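Local coordinates for protein beta-galactosidase (Trichoderma reesei, PDB 3OG2) that probably hydrolyses terminal non-reducing beta-D-galactose residues from beta-D-galactosides, as a glycosylated member of glycoside hydrolase family 35, at residues Y807-T810 / N816-I819; L369-G374 / T455-G460; H48-P53 / G331-P336; N24-D29 / I209-N214. All blocks are in the same frame, centred on the assembly; numbering follows the deposited sequence.

Interaction 1 (Y807-T810 / N816-I819)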
loop_
_atom_site.group_PDB
_atom_site.type_symbol
_atom_site.label_atom_id
_atom_site.label_comp_id
_atom_site.label_asym_id
_atom_site.label_seq_id
_atom_site.Cartn_x
_atom_site.Cartn_y
_atom_site.Cartn_z
ATOM N N TYR A 807 23.929 18.592 25.593
ATOM C CA TYR A 807 23.444 19.039 26.887
ATOM C C TYR A 807 24.507 19.913 27.540
ATOM O O TYR A 807 25.668 19.861 27.200
ATOM C CB TYR A 807 23.126 17.848 27.802
ATOM C CG TYR A 807 24.309 17.016 28.212
ATOM C CD1 TYR A 807 25.069 17.297 29.373
ATOM C CD2 TYR A 807 24.695 15.919 27.452
ATOM C CE1 TYR A 807 26.158 16.555 29.759
ATOM C CE2 TYR A 807 25.783 15.138 27.821
ATOM C CZ TYR A 807 26.494 15.470 28.950
ATOM O OH TYR A 807 27.545 14.677 29.312
ATOM N N ALA A 808 24.054 20.618 28.563
ATOM C CA ALA A 808 25.002 21.388 29.370
ATOM C C ALA A 808 24.338 21.516 30.743
ATOM O O ALA A 808 23.158 21.893 30.821
ATOM C CB ALA A 808 25.280 22.766 28.810
ATOM N N LEU A 809 25.058 21.216 31.773
ATOM C CA LEU A 809 24.548 21.387 33.143
ATOM C C LEU A 809 25.507 22.355 33.823
ATOM O O LEU A 809 26.719 22.080 33.866
ATOM C CB LEU A 809 24.553 20.035 33.850
ATOM C CG LEU A 809 23.994 20.105 35.289
ATOM C CD1 LEU A 809 22.561 20.619 35.350
ATOM C CD2 LEU A 809 24.071 18.712 35.917
ATOM N N THR A 810 25.001 23.460 34.344
ATOM C CA THR A 810 25.878 24.482 34.890
ATOM C C THR A 810 25.405 24.838 36.306
ATOM O O THR A 810 24.200 24.839 36.592
ATOM C CB THR A 810 25.930 25.754 34.005
ATOM O OG1 THR A 810 24.569 26.130 33.712
ATOM C CG2 THR A 810 26.638 25.552 32.671
ATOM N N ASN A 816 30.814 24.159 34.799
ATOM C CA ASN A 816 30.194 22.985 34.203
ATOM C C ASN A 816 30.125 21.804 35.168
ATOM O O ASN A 816 31.063 21.590 35.952
ATOM C CB ASN A 816 31.051 22.531 32.998
ATOM C CG ASN A 816 30.888 23.600 31.910
ATOM O OD1 ASN A 816 31.917 24.168 31.513
ATOM N ND2 ASN A 816 29.675 23.885 31.477
ATOM N N VAL A 817 29.045 21.058 35.170
ATOM C CA VAL A 817 28.830 19.932 36.060
ATOM C C VAL A 817 28.744 18.700 35.180
ATOM O O VAL A 817 27.941 18.699 34.239
ATOM C CB VAL A 817 27.584 20.154 36.975
ATOM C CG1 VAL A 817 27.408 18.922 37.854
ATOM C CG2 VAL A 817 27.766 21.388 37.833
ATOM N N SER A 818 29.603 17.716 35.452
ATOM C CA SER A 818 29.659 16.510 34.637
ATOM C C SER A 818 28.470 15.603 34.915
ATOM O O SER A 818 27.989 15.491 36.031
ATOM C CB SER A 818 30.951 15.746 35.012
ATOM O OG SER A 818 32.006 16.456 34.379
ATOM N N ILE A 819 28.009 14.914 33.893
ATOM C CA ILE A 819 26.943 13.912 33.992
ATOM C C ILE A 819 27.492 12.621 33.409
ATOM O O ILE A 819 28.094 12.650 32.319
ATOM C CB ILE A 819 25.684 14.317 33.224
ATOM C CG1 ILE A 819 25.187 15.717 33.689
ATOM C CG2 ILE A 819 24.642 13.233 33.364
ATOM C CD1 ILE A 819 23.966 16.178 32.896
HETATM O O HOH W 1 29.190 15.584 31.229
HETATM O O HOH W 2 27.640 19.572 31.657
HETATM O O HOH W 3 28.122 22.103 30.681
#

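Interaction 2 (L369-G374 / T455-G460)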
loop_
_atom_site.group_PDB
_atom_site.type_symbol
_atom_site.label_atom_id
_atom_site.label_comp_id
_atom_site.label_asym_id
_atom_site.label_seq_id
_atom_site.Cartn_x
_atom_site.Cartn_y
_atom_site.Cartn_z
ATOM N N LEU A 369 -8.013 -3.351 -20.542
ATOM C CA LEU A 369 -6.688 -3.549 -21.168
ATOM C C LEU A 369 -6.433 -5.032 -21.424
ATOM O O LEU A 369 -5.823 -5.363 -22.455
ATOM C CB LEU A 369 -5.580 -2.953 -20.312
ATOM C CG LEU A 369 -5.483 -1.404 -20.385
ATOM C CD1 LEU A 369 -4.464 -0.897 -19.418
ATOM C CD2 LEU A 369 -5.109 -0.972 -21.827
ATOM N N LYS A 370 -6.914 -5.927 -20.550
ATOM C CA LYS A 370 -6.530 -7.329 -20.735
ATOM C C LYS A 370 -7.244 -8.001 -21.900
ATOM O O LYS A 370 -6.868 -9.112 -22.268
ATOM C CB LYS A 370 -6.669 -8.077 -19.432
ATOM C CG LYS A 370 -8.116 -8.282 -18.989
ATOM C CD LYS A 370 -8.137 -8.989 -17.601
ATOM C CE LYS A 370 -7.547 -10.363 -17.697
ATOM N NZ LYS A 370 -7.753 -11.201 -16.461
ATOM N N VAL A 371 -8.244 -7.342 -22.513
ATOM C CA VAL A 371 -8.875 -7.928 -23.709
ATOM C C VAL A 371 -8.525 -7.112 -24.945
ATOM O O VAL A 371 -9.157 -7.319 -26.001
ATOM C CB VAL A 371 -10.407 -8.096 -23.512
ATOM C CG1 VAL A 371 -10.692 -9.065 -22.370
ATOM C CG2 VAL A 371 -11.118 -6.749 -23.280
ATOM N N SER A 372 -7.497 -6.266 -24.878
ATOM C CA SER A 372 -7.215 -5.308 -25.947
ATOM C C SER A 372 -5.780 -5.367 -26.409
ATOM O O SER A 372 -5.029 -4.401 -26.302
ATOM C CB SER A 372 -7.565 -3.880 -25.449
ATOM O OG SER A 372 -8.934 -3.804 -25.081
ATOM N N PRO A 373 -5.371 -6.523 -26.939
ATOM C CA PRO A 373 -3.944 -6.651 -27.342
ATOM C C PRO A 373 -3.562 -5.673 -28.431
ATOM O O PRO A 373 -2.366 -5.357 -28.537
ATOM C CB PRO A 373 -3.859 -8.064 -27.891
ATOM C CG PRO A 373 -5.260 -8.494 -28.129
ATOM C CD PRO A 373 -6.136 -7.747 -27.176
ATOM N N GLY A 374 -4.474 -5.120 -29.206
ATOM C CA GLY A 374 -4.120 -4.179 -30.224
ATOM C C GLY A 374 -3.600 -2.910 -29.616
ATOM O O GLY A 374 -2.880 -2.142 -30.285
ATOM N N THR A 455 -11.335 2.384 -32.952
ATOM C CA THR A 455 -11.732 2.013 -34.313
ATOM C C THR A 455 -11.100 0.660 -34.689
ATOM O O THR A 455 -9.986 0.313 -34.213
ATOM C CB THR A 455 -11.439 3.074 -35.395
ATOM O OG1 THR A 455 -10.035 3.233 -35.541
ATOM C CG2 THR A 455 -12.034 4.447 -35.041
ATOM N N ASP A 456 -11.780 -0.095 -35.543
ATOM C CA ASP A 456 -11.392 -1.424 -35.974
ATOM C C ASP A 456 -10.890 -2.262 -34.809
ATOM O O ASP A 456 -9.770 -2.803 -34.786
ATOM C CB ASP A 456 -10.305 -1.343 -37.059
ATOM C CG ASP A 456 -10.977 -0.746 -38.301
ATOM O OD1 ASP A 456 -11.858 -1.430 -38.896
ATOM O OD2 ASP A 456 -10.657 0.388 -38.673
ATOM N N TYR A 457 -11.748 -2.345 -33.784
ATOM C CA TYR A 457 -11.409 -3.059 -32.556
ATOM C C TYR A 457 -11.880 -4.487 -32.693
ATOM O O TYR A 457 -13.099 -4.729 -32.844
ATOM C CB TYR A 457 -12.091 -2.343 -31.386
ATOM C CG TYR A 457 -11.792 -2.990 -30.057
ATOM C CD1 TYR A 457 -12.629 -4.022 -29.561
ATOM C CD2 TYR A 457 -10.688 -2.612 -29.298
ATOM C CE1 TYR A 457 -12.362 -4.633 -28.354
ATOM C CE2 TYR A 457 -10.435 -3.210 -28.081
ATOM C CZ TYR A 457 -11.282 -4.208 -27.614
ATOM O OH TYR A 457 -11.031 -4.838 -26.417
ATOM N N PRO A 458 -10.997 -5.471 -32.610
ATOM C CA PRO A 458 -11.446 -6.848 -32.788
ATOM C C PRO A 458 -12.152 -7.416 -31.555
ATOM O O PRO A 458 -11.693 -7.268 -30.395
ATOM C CB PRO A 458 -10.137 -7.630 -33.005
ATOM C CG PRO A 458 -9.064 -6.727 -32.525
ATOM C CD PRO A 458 -9.552 -5.335 -32.433
ATOM N N VAL A 459 -13.281 -8.055 -31.798
ATOM C CA VAL A 459 -14.070 -8.717 -30.790
ATOM C C VAL A 459 -14.228 -10.166 -31.222
ATOM O O VAL A 459 -15.254 -10.640 -31.747
ATOM C CB VAL A 459 -15.421 -8.035 -30.574
ATOM C CG1 VAL A 459 -16.200 -8.687 -29.415
ATOM C CG2 VAL A 459 -15.239 -6.532 -30.290
ATOM N N GLY A 460 -13.172 -10.960 -31.100
ATOM C CA GLY A 460 -13.223 -12.347 -31.592
ATOM C C GLY A 460 -13.303 -12.341 -33.109
ATOM O O GLY A 460 -12.511 -11.744 -33.845
HETATM O O HOH W 4 -9.414 -6.811 -28.854
#

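Interaction 3 (H48-P53 / G331-P336)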
loop_
_atom_site.group_PDB
_atom_site.type_symbol
_atom_site.label_atom_id
_atom_site.label_comp_id
_atom_site.label_asym_id
_atom_site.label_seq_id
_atom_site.Cartn_x
_atom_site.Cartn_y
_atom_site.Cartn_z
ATOM N N HIS A 48 2.831 -4.519 0.164
ATOM C CA HIS A 48 4.080 -4.722 0.926
ATOM C C HIS A 48 3.837 -5.807 1.944
ATOM O O HIS A 48 3.073 -5.612 2.875
ATOM C CB HIS A 48 4.500 -3.453 1.646
ATOM C CG HIS A 48 4.872 -2.373 0.652
ATOM N ND1 HIS A 48 5.015 -1.079 0.992
ATOM C CD2 HIS A 48 5.149 -2.519 -0.679
ATOM C CE1 HIS A 48 5.352 -0.415 -0.135
ATOM N NE2 HIS A 48 5.432 -1.258 -1.155
ATOM N N PRO A 49 4.428 -6.994 1.774
ATOM C CA PRO A 49 4.086 -8.135 2.648
ATOM C C PRO A 49 4.325 -7.812 4.107
ATOM O O PRO A 49 3.576 -8.286 4.972
ATOM C CB PRO A 49 4.976 -9.272 2.149
ATOM C CG PRO A 49 5.972 -8.673 1.238
ATOM C CD PRO A 49 5.377 -7.376 0.703
ATOM N N PHE A 50 5.360 -7.021 4.407
ATOM C CA PHE A 50 5.641 -6.749 5.812
ATOM C C PHE A 50 4.654 -5.810 6.470
ATOM O O PHE A 50 4.716 -5.671 7.701
ATOM C CB PHE A 50 7.089 -6.199 5.921
ATOM C CG PHE A 50 7.334 -4.986 5.045
ATOM C CD1 PHE A 50 7.004 -3.713 5.503
ATOM C CD2 PHE A 50 7.903 -5.157 3.769
ATOM C CE1 PHE A 50 7.192 -2.576 4.714
ATOM C CE2 PHE A 50 8.058 -4.014 2.988
ATOM C CZ PHE A 50 7.704 -2.748 3.427
ATOM N N ARG A 51 3.766 -5.190 5.700
ATOM C CA ARG A 51 2.726 -4.314 6.275
ATOM C C ARG A 51 1.412 -5.062 6.552
ATOM O O ARG A 51 0.452 -4.456 7.021
ATOM C CB ARG A 51 2.476 -3.145 5.342
ATOM C CG ARG A 51 3.582 -2.070 5.591
ATOM C CD ARG A 51 3.557 -0.974 4.545
ATOM N NE ARG A 51 4.139 0.280 5.055
ATOM C CZ ARG A 51 4.947 1.078 4.382
ATOM N NH1 ARG A 51 5.443 0.800 3.177
ATOM N NH2 ARG A 51 5.277 2.201 5.013
ATOM N N LEU A 52 1.412 -6.391 6.375
ATOM C CA LEU A 52 0.253 -7.241 6.663
ATOM C C LEU A 52 0.801 -8.558 7.205
ATOM O O LEU A 52 1.018 -9.499 6.415
ATOM C CB LEU A 52 -0.618 -7.452 5.404
ATOM C CG LEU A 52 -1.855 -8.331 5.652
ATOM C CD1 LEU A 52 -2.746 -7.793 6.732
ATOM C CD2 LEU A 52 -2.635 -8.465 4.342
ATOM N N PRO A 53 1.090 -8.623 8.500
ATOM C CA PRO A 53 1.765 -9.806 9.076
ATOM C C PRO A 53 0.778 -10.909 9.385
ATOM O O PRO A 53 0.795 -11.499 10.487
ATOM C CB PRO A 53 2.406 -9.216 10.336
ATOM C CG PRO A 53 1.398 -8.168 10.792
ATOM C CD PRO A 53 0.896 -7.551 9.482
ATOM N N GLY A 331 4.231 -2.133 14.699
ATOM C CA GLY A 331 5.547 -2.484 15.278
ATOM C C GLY A 331 6.650 -1.493 14.940
ATOM O O GLY A 331 7.777 -1.916 14.706
ATOM N N ASN A 332 6.371 -0.199 14.933
ATOM C CA ASN A 332 7.368 0.845 14.692
ATOM C C ASN A 332 8.036 0.709 13.331
ATOM O O ASN A 332 9.135 1.307 13.141
ATOM C CB ASN A 332 8.434 0.846 15.796
ATOM C CG ASN A 332 7.798 1.050 17.151
ATOM O OD1 ASN A 332 7.090 2.055 17.379
ATOM N ND2 ASN A 332 8.099 0.131 18.046
ATOM N N LEU A 333 7.447 0.025 12.357
ATOM C CA LEU A 333 8.242 -0.149 11.095
ATOM C C LEU A 333 8.255 1.121 10.289
ATOM O O LEU A 333 9.076 1.189 9.359
ATOM C CB LEU A 333 7.731 -1.367 10.315
ATOM C CG LEU A 333 6.362 -1.264 9.652
ATOM C CD1 LEU A 333 6.438 -0.626 8.259
ATOM C CD2 LEU A 333 5.760 -2.665 9.470
ATOM N N GLY A 334 7.373 2.100 10.521
ATOM C CA GLY A 334 7.291 3.280 9.703
ATOM C C GLY A 334 8.333 4.330 10.011
ATOM O O GLY A 334 8.960 4.360 11.054
ATOM N N HIS A 335 8.459 5.311 9.057
ATOM C CA HIS A 335 9.353 6.449 9.312
ATOM C C HIS A 335 8.657 7.598 9.998
ATOM O O HIS A 335 7.410 7.605 10.095
ATOM C CB HIS A 335 9.959 6.902 7.949
ATOM C CG HIS A 335 9.060 7.739 7.107
ATOM N ND1 HIS A 335 9.590 8.708 6.264
ATOM C CD2 HIS A 335 7.725 7.733 6.901
ATOM C CE1 HIS A 335 8.596 9.272 5.616
ATOM N NE2 HIS A 335 7.443 8.720 5.976
ATOM N N PRO A 336 9.385 8.618 10.456
ATOM C CA PRO A 336 8.765 9.729 11.156
ATOM C C PRO A 336 7.844 10.591 10.311
ATOM O O PRO A 336 7.036 11.319 10.897
ATOM C CB PRO A 336 9.946 10.623 11.579
ATOM C CG PRO A 336 11.083 9.616 11.700
ATOM C CD PRO A 336 10.853 8.691 10.531
#

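Interaction 4 (N24-D29 / I209-N214)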
loop_
_atom_site.group_PDB
_atom_site.type_symbol
_atom_site.label_atom_id
_atom_site.label_comp_id
_atom_site.label_asym_id
_atom_site.label_seq_id
_atom_site.Cartn_x
_atom_site.Cartn_y
_atom_site.Cartn_z
ATOM N N ASN A 24 14.391 -17.290 -21.760
ATOM C CA ASN A 24 13.423 -16.883 -22.790
ATOM C C ASN A 24 11.987 -16.974 -22.290
ATOM O O ASN A 24 11.057 -16.940 -23.086
ATOM C CB ASN A 24 13.612 -17.683 -24.068
ATOM C CG ASN A 24 13.178 -19.092 -23.868
ATOM O OD1 ASN A 24 13.215 -19.618 -22.767
ATOM N ND2 ASN A 24 12.726 -19.727 -24.955
ATOM N N ILE A 25 11.769 -17.022 -20.987
ATOM C CA ILE A 25 10.408 -17.010 -20.431
ATOM C C ILE A 25 9.868 -15.587 -20.395
ATOM O O ILE A 25 8.729 -15.336 -20.778
ATOM C CB ILE A 25 10.489 -17.702 -19.064
ATOM C CG1 ILE A 25 11.275 -19.040 -19.168
ATOM C CG2 ILE A 25 9.152 -17.946 -18.406
ATOM C CD1 ILE A 25 10.626 -20.011 -20.137
ATOM N N VAL A 26 10.687 -14.657 -19.913
ATOM C CA VAL A 26 10.284 -13.244 -19.820
ATOM C C VAL A 26 11.212 -12.437 -20.709
ATOM O O VAL A 26 12.404 -12.338 -20.413
ATOM C CB VAL A 26 10.320 -12.693 -18.379
ATOM C CG1 VAL A 26 9.777 -11.263 -18.318
ATOM C CG2 VAL A 26 9.489 -13.560 -17.417
ATOM N N THR A 27 10.650 -11.905 -21.812
ATOM C CA THR A 27 11.445 -11.171 -22.754
ATOM C C THR A 27 10.737 -9.854 -23.053
ATOM O O THR A 27 9.665 -9.567 -22.460
ATOM C CB THR A 27 11.738 -11.996 -24.025
ATOM O OG1 THR A 27 10.494 -12.368 -24.677
ATOM C CG2 THR A 27 12.533 -13.257 -23.736
ATOM N N TRP A 28 11.273 -9.031 -23.944
ATOM C CA TRP A 28 10.665 -7.714 -24.149
ATOM C C TRP A 28 11.072 -7.218 -25.542
ATOM O O TRP A 28 12.097 -7.652 -26.070
ATOM C CB TRP A 28 11.054 -6.669 -23.058
ATOM C CG TRP A 28 12.537 -6.357 -23.147
ATOM C CD1 TRP A 28 13.135 -5.381 -23.906
ATOM C CD2 TRP A 28 13.580 -7.067 -22.456
ATOM N NE1 TRP A 28 14.480 -5.421 -23.767
ATOM C CE2 TRP A 28 14.785 -6.438 -22.878
ATOM C CE3 TRP A 28 13.650 -8.141 -21.544
ATOM C CZ2 TRP A 28 16.019 -6.846 -22.418
ATOM C CZ3 TRP A 28 14.910 -8.517 -21.131
ATOM C CH2 TRP A 28 16.077 -7.891 -21.554
ATOM N N ASP A 29 10.324 -6.234 -26.028
ATOM C CA ASP A 29 10.820 -5.406 -27.111
ATOM C C ASP A 29 10.335 -3.983 -26.929
ATOM O O ASP A 29 10.003 -3.575 -25.772
ATOM C CB ASP A 29 10.404 -6.063 -28.435
ATOM C CG ASP A 29 8.931 -6.032 -28.747
ATOM O OD1 ASP A 29 8.113 -5.437 -27.973
ATOM O OD2 ASP A 29 8.521 -6.601 -29.785
ATOM N N ILE A 209 17.787 -14.185 -12.772
ATOM C CA ILE A 209 18.010 -14.244 -14.224
ATOM C C ILE A 209 16.856 -13.588 -14.967
ATOM O O ILE A 209 16.952 -13.427 -16.173
ATOM C CB ILE A 209 18.212 -15.684 -14.738
ATOM C CG1 ILE A 209 17.042 -16.602 -14.399
ATOM C CG2 ILE A 209 19.566 -16.217 -14.215
ATOM C CD1 ILE A 209 17.212 -17.997 -15.050
ATOM N N VAL A 210 15.749 -13.191 -14.283
ATOM C CA VAL A 210 14.693 -12.450 -14.938
ATOM C C VAL A 210 15.189 -11.052 -15.236
ATOM O O VAL A 210 16.271 -10.643 -14.774
ATOM C CB VAL A 210 13.407 -12.429 -14.076
ATOM C CG1 VAL A 210 12.855 -13.894 -13.979
ATOM C CG2 VAL A 210 13.616 -11.798 -12.707
ATOM N N PRO A 211 14.446 -10.307 -16.059
ATOM C CA PRO A 211 14.923 -8.966 -16.409
ATOM C C PRO A 211 14.939 -8.050 -15.183
ATOM O O PRO A 211 14.082 -8.125 -14.308
ATOM C CB PRO A 211 13.909 -8.464 -17.419
ATOM C CG PRO A 211 13.335 -9.763 -18.017
ATOM C CD PRO A 211 13.218 -10.664 -16.813
ATOM N N LEU A 212 15.933 -7.139 -15.262
ATOM C CA LEU A 212 16.064 -6.091 -14.232
ATOM C C LEU A 212 15.421 -4.807 -14.744
ATOM O O LEU A 212 15.687 -4.388 -15.877
ATOM C CB LEU A 212 17.551 -5.785 -13.929
ATOM C CG LEU A 212 18.347 -6.987 -13.448
ATOM C CD1 LEU A 212 19.819 -6.586 -13.320
ATOM C CD2 LEU A 212 17.734 -7.513 -12.162
ATOM N N ILE A 213 14.600 -4.212 -13.918
ATOM C CA ILE A 213 13.899 -2.961 -14.247
ATOM C C ILE A 213 14.180 -1.987 -13.143
ATOM O O ILE A 213 14.232 -2.350 -11.953
ATOM C CB ILE A 213 12.407 -3.251 -14.384
ATOM C CG1 ILE A 213 11.630 -2.036 -14.941
ATOM C CG2 ILE A 213 11.753 -3.749 -13.094
ATOM C CD1 ILE A 213 10.228 -2.393 -15.473
ATOM N N ASN A 214 14.411 -0.721 -13.510
ATOM C CA ASN A 214 14.630 0.271 -12.459
ATOM C C ASN A 214 13.435 1.227 -12.372
ATOM O O ASN A 214 12.447 1.089 -13.058
ATOM C CB ASN A 214 15.962 1.050 -12.663
ATOM C CG ASN A 214 15.958 1.925 -13.893
ATOM O OD1 ASN A 214 15.150 1.818 -14.827
ATOM N ND2 ASN A 214 16.983 2.730 -13.945
#

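Interaction 1 (Y807-T810 / N816-I819)
L809 meets V817 and I819 where strand 803-811 doubles back on the chain that follows it, and its side chain illustrates how a departing strand can stay in contact through apolar atoms. With CG anti to the backbone N (chi1 -178°), the leucine leans toward 816-819. Its CB lies 3.7 Å from V817 O, CG faces V817 CB, and at the tip CD2 is 3.9 Å from both V817 CG1 and I819 CG1, the leucine and isoleucine side chains crossing at about a right angle. Beyond it, the side chains of I819 and Y807 slide past each other, I819 CD1 3.8 Å from Y807 CE1. The backbones share one direct bond, V817 N to L809 O at 2.9 Å, beside a single bridge of T810 with N816. Further along, waters join what has separated. One accepts from L809 N and donates to V817 O; another lies 2.7 Å from Y807 OH, in the plane of the ring, and accepts from I819 N. The same hydroxyl is hydrogen-bonded to W821 NE1. L809 also touches L728 and F719, which belong to different antiparallel sheets. The chain itself runs from 803-811, at the edge of one, to 820-824, at the edge of the other. The chemistry is therefore divided: apolar side chains pack together, while one direct backbone bond is supplemented by waters at L809 N, V817 O and I819 N.

Interaction 2 (L369-G374 / T455-G460)
Y457 reaches across to S372 and V371 with the end of its ring, a compact example of a tyrosine hydroxyl linking a helix end to the next domain. Extended away from its own backbone N (chi1 -179°), the tyrosine brings OH within 2.7 Å of S372 OG and donates its proton there. The serine oxygen lies at the ring edge, in plane, 3.4 Å from Y457 CE2. S372 OG is in turn hydrogen-bonded to F368 O, so the phenol, the serine and the helix carbonyl form a chain. V371 closes in on the same hydroxyl, its CG2 at 3.7 Å from Y457 OH, and on this close-fitting side of the contact the Y457 side chain also touches F407 and I471.

The other side is looser and bridged by water. V371 O, 3.1 Å from Y457 OH, receives a water proton at 2.9 Å, and the same water donates to P458 O at 2.8 Å. That water stands 3.4 Å above the plane of the Y457 ring, offset toward its rim. V371 O also accepts from W474 NE1. P458, whose carbonyl takes the water, is exposed.

Helix 357-370, which follows barrel strand 318-321, ends here, its last turn continued by S372 N bonding to L369 O. Strand 450-459 belongs to the eight-stranded antiparallel sheet of the second domain, and a G1 beta bulge, D456 and Y457 both facing L464, interrupts it. Directional bonds thus set where the tyrosine tip lies, and helix end and sheet are held by polar links more than by buried area.

Interaction 3 (H48-P53 / G331-P336)
R51, closing the short 3-10 turn 49-51, lies with its CA 8.4 Å from that of L333 in the opposing loop, so side chains and one carbonyl make the contact. L333 is the wedge: its CD2 sits 3.6 Å from F50 O, while CD1 comes in at the edge of the F50 ring, 4.1 Å from CE1, and 4.0 Å from R51 NE. F50 O is hydrogen-bonded to W330 NE1. With CG beside the backbone N (chi1 -81°) and the chain extended from CG to NE, R51 carries its guanidinium past the leucine to H48, where NH1 donates to ND1 at 2.9 Å, nearly in the plane of both groups. NH2 bonds to N329 OD1, NH1 also to A121 O, and Y342 adds a cation-pi contact. H48 NE2 bonds to E46 OE2. A leucine in place of R51 would probably leave H48 ND1, N329 and the A121 carbonyl without their donor and lose the contact with Y342. A121 and Y76 belong to the beta-D-galactose site, which holds no galactose here, and the Y76 side chain lies against F50. A buried guanidinium spread over several acceptors thus ties loops at this site together, likely as a second-shell brace.

Interaction 4 (N24-D29 / I209-N214)
W28 and V26 point their side chains at P211 from neighbouring same-side positions of strand 26-28, and different torsions make this work. The indole of W28 has CG between the backbone N and the carbonyl carbon (chi1 66°), with the ring turned across by chi2 of 89°, which brings CZ3 and CE3 of its six-membered ring to the proline. V26 places CG1 anti to the backbone N (chi1 -175°), close to CD of P211.

P211 is therefore received at three of its atoms. Its CD is 3.8 Å from V26 CG1, and its CG is 3.7 Å from W28 CZ3. CB follows at 3.8 Å from the same CZ3, as the proline and the indole slide past each other in opposite directions. Between the two side chains, CG also approaches V26 O at 3.6 Å, a carbonyl whose hydrogen bond comes from Q23 NE2.

Strand 26-28 forms an antiparallel ladder with 33-35, which leads into barrel strand 38-47. Residues 209-214, which follow helix 193-205, run beside strand 172-177, with P211 and Y175 bonded through the backbone. This is consistent with the fifth strand position of the TIM barrel, between 172-177 and 236-239, so the hairpin packs against the barrel where these strands begin. Replacing W28 with an alanine would probably open a gap beside CB and CG of P211 and leave P211 with V26 as its partner from this strand. V26 also touches I166 and I173, and W28 touches L33 and T272.

In the fold
The four contacts are spread along an elongated chain. Interactions 3 and 4 belong to the barrel region and interleave in sequence: 24-29, 48-53, 209-214, 331-336, their centres 29 Å apart. Strand 26-28 leads through 33-35 into strand 38-47, whose end runs into 48-53, so one sheet links both. Interaction 2 comes next, joining the helix after the last barrel strand to the second domain, its centre about 25 Å from that of interaction 4. Interaction 1 comes last, its centre about 76 Å from that of interaction 2, on the opposite side of the chain's centre. Only interaction 3 adjoins the galactose site; the others are packing in the barrel, at the second-domain junction and in a distant beta domain.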